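Local coordinates for protein putative tryptophan halogenase (Xanthomonas campestris pv. campestris, PDB 6Y1W) that is a flavin-dependent halogenase of the tryptophan halogenase family, probably using FAD to halogenate an aromatic substrate, at residues Met274-Leu279 against Val283-Val288. Sequence-based numbering, arbitrary orientation.
Sequences MWRIPL and VGNGIV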
loop_
_atom_site.group_PDB
_atom_site.type_symbol
_atom_site.label_atom_id
_atom_site.label_comp_id
_atom_site.label_asym_id
_atom_site.label_seq_id
_atom_site.Cartn_x
_atom_site.Cartn_y
_atom_site.Cartn_z
ATOM N N MET A 274 -26.998 -7.182 17.186
ATOM C CA MET A 274 -28.137 -6.853 16.331
ATOM C C MET A 274 -27.777 -5.696 15.418
ATOM O O MET A 274 -27.172 -4.723 15.861
ATOM C CB MET A 274 -29.349 -6.454 17.182
ATOM C CG MET A 274 -30.043 -7.648 17.862
ATOM S SD MET A 274 -31.089 -6.978 19.200
ATOM C CE MET A 274 -29.956 -6.645 20.561
ATOM N N TRP A 275 -28.188 -5.774 14.145
ATOM C CA TRP A 275 -28.067 -4.610 13.280
ATOM C C TRP A 275 -29.387 -3.856 13.161
ATOM O O TRP A 275 -30.481 -4.434 13.262
ATOM C CB TRP A 275 -27.611 -4.984 11.857
ATOM C CG TRP A 275 -28.609 -5.665 10.928
ATOM C CD1 TRP A 275 -29.601 -5.059 10.157
ATOM C CD2 TRP A 275 -28.636 -7.054 10.587
ATOM N NE1 TRP A 275 -30.248 -6.015 9.387
ATOM C CE2 TRP A 275 -29.690 -7.245 9.656
ATOM C CE3 TRP A 275 -27.892 -8.169 11.007
ATOM C CZ2 TRP A 275 -29.979 -8.489 9.100
ATOM C CZ3 TRP A 275 -28.199 -9.407 10.471
ATOM C CH2 TRP A 275 -29.250 -9.566 9.544
ATOM N N ARG A 276 -29.266 -2.558 12.896
ATOM C CA ARG A 276 -30.412 -1.706 12.556
ATOM C C ARG A 276 -29.950 -0.771 11.458
ATOM O O ARG A 276 -28.946 -0.075 11.629
ATOM C CB ARG A 276 -30.889 -0.932 13.795
ATOM C CG ARG A 276 -32.257 -0.293 13.548
ATOM C CD ARG A 276 -32.926 0.198 14.845
ATOM N NE ARG A 276 -34.265 0.749 14.541
ATOM C CZ ARG A 276 -34.493 2.011 14.183
ATOM N NH1 ARG A 276 -33.491 2.870 14.093
ATOM N NH2 ARG A 276 -35.746 2.433 13.926
ATOM N N ILE A 277 -30.623 -0.810 10.293
ATOM C CA ILE A 277 -30.159 -0.140 9.087
ATOM C C ILE A 277 -31.302 0.688 8.506
ATOM O O ILE A 277 -32.342 0.129 8.157
ATOM C CB ILE A 277 -29.681 -1.183 8.060
ATOM C CG1 ILE A 277 -28.346 -1.799 8.519
ATOM C CG2 ILE A 277 -29.581 -0.595 6.637
ATOM C CD1 ILE A 277 -28.021 -3.064 7.687
ATOM N N PRO A 278 -31.172 2.027 8.396
ATOM C CA PRO A 278 -32.294 2.831 7.902
ATOM C C PRO A 278 -32.337 2.916 6.389
ATOM O O PRO A 278 -31.339 3.290 5.757
ATOM C CB PRO A 278 -32.019 4.217 8.510
ATOM C CG PRO A 278 -30.502 4.317 8.450
ATOM C CD PRO A 278 -30.053 2.886 8.856
ATOM N N LEU A 279 -33.506 2.623 5.799
ATOM C CA LEU A 279 -33.790 2.906 4.395
ATOM C C LEU A 279 -34.760 4.089 4.334
ATOM O O LEU A 279 -35.170 4.631 5.372
ATOM C CB LEU A 279 -34.349 1.664 3.696
ATOM C CG LEU A 279 -33.347 0.498 3.692
ATOM C CD1 LEU A 279 -34.000 -0.710 3.008
ATOM C CD2 LEU A 279 -32.029 0.857 3.007
ATOM N N VAL A 283 -37.006 0.156 7.915
ATOM C CA VAL A 283 -35.775 -0.109 8.653
ATOM C C VAL A 283 -35.471 -1.600 8.595
ATOM O O VAL A 283 -36.373 -2.427 8.777
ATOM C CB VAL A 283 -35.945 0.377 10.104
ATOM C CG1 VAL A 283 -34.768 -0.075 10.981
ATOM C CG2 VAL A 283 -36.087 1.910 10.112
ATOM N N GLY A 284 -34.210 -1.953 8.302
ATOM C CA GLY A 284 -33.787 -3.340 8.355
ATOM C C GLY A 284 -33.216 -3.682 9.724
ATOM O O GLY A 284 -32.525 -2.883 10.330
ATOM N N ASN A 285 -33.561 -4.884 10.218
ATOM C CA ASN A 285 -33.108 -5.340 11.528
ATOM C C ASN A 285 -32.649 -6.781 11.419
ATOM O O ASN A 285 -33.153 -7.544 10.597
ATOM C CB ASN A 285 -34.234 -5.312 12.592
ATOM C CG ASN A 285 -34.939 -3.972 12.668
ATOM O OD1 ASN A 285 -34.612 -3.132 13.508
ATOM N ND2 ASN A 285 -35.975 -3.789 11.821
ATOM N N GLY A 286 -31.747 -7.177 12.297
ATOM C CA GLY A 286 -31.421 -8.602 12.377
ATOM C C GLY A 286 -30.624 -8.872 13.630
ATOM O O GLY A 286 -30.082 -7.953 14.240
ATOM N N ILE A 287 -30.587 -10.150 14.039
ATOM C CA ILE A 287 -29.735 -10.551 15.152
ATOM C C ILE A 287 -28.810 -11.624 14.603
ATOM O O ILE A 287 -29.243 -12.522 13.867
ATOM C CB ILE A 287 -30.533 -11.019 16.396
ATOM C CG1 ILE A 287 -29.555 -11.370 17.527
ATOM C CG2 ILE A 287 -31.479 -12.224 16.112
ATOM C CD1 ILE A 287 -30.227 -11.338 18.917
ATOM N N VAL A 288 -27.528 -11.467 14.895
ATOM C CA VAL A 288 -26.478 -12.379 14.480
ATOM C C VAL A 288 -26.051 -13.106 15.736
ATOM O O VAL A 288 -25.718 -12.451 16.716
ATOM C CB VAL A 288 -25.303 -11.578 13.906
ATOM C CG1 VAL A 288 -24.062 -12.475 13.721
ATOM C CG2 VAL A 288 -25.710 -10.883 12.578
HETATM O O HOH W 1 -32.412 -4.034 15.228
HETATM O O HOH W 2 -36.382 -1.493 14.763
#
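The indole of Trp275 lies flat across the neighbouring strand, its six-membered ring directly over Gly286, whose CA stands 3.4 Å from the ring centroid and 7° off the normal in a CH-pi contact. Glycine suits this place because, with no side chain, it lets the indole settle directly on the backbone. With chi1 at 74°, CG sits between the backbone N and the carbonyl carbon, which folds the ring over the partner chain; Val288 CG2 meets its edge, 3.6 Å from Trp275 CZ3. The backbones pair tightly along the hairpin: beside the indole Trp275 N to Gly286 O is 2.9 Å and the return bond is longer, and farther along Ile277 and Gly284 exchange two bonds, Gly284 N reaching Ile277 O at 2.8 Å.

The other face is apolar at one end, where Met274 and Ile287 run side by side, CG of the first 3.7 Å from CB of the second, under helix 296-306. Farther along, packing gives way to water. The extended Arg276 lays one face of its guanidinium over Val283 CG1, and a water in the guanidinium plane lies between its NE and Asn285 OD1. A second water donates to that OD1 and to Trp275 O, at 2.9 and 2.8 Å. An amide serves well here, since OD1 accepts from the water bound to Trp275 O and probably from the other, while ND2 is held by Thr254 and Val252 O of the next strand.

Strands 272-278 and 283-289 thus form an antiparallel beta hairpin, two neighbouring central strands of the mixed seven-stranded sheet in this flavin-dependent halogenase.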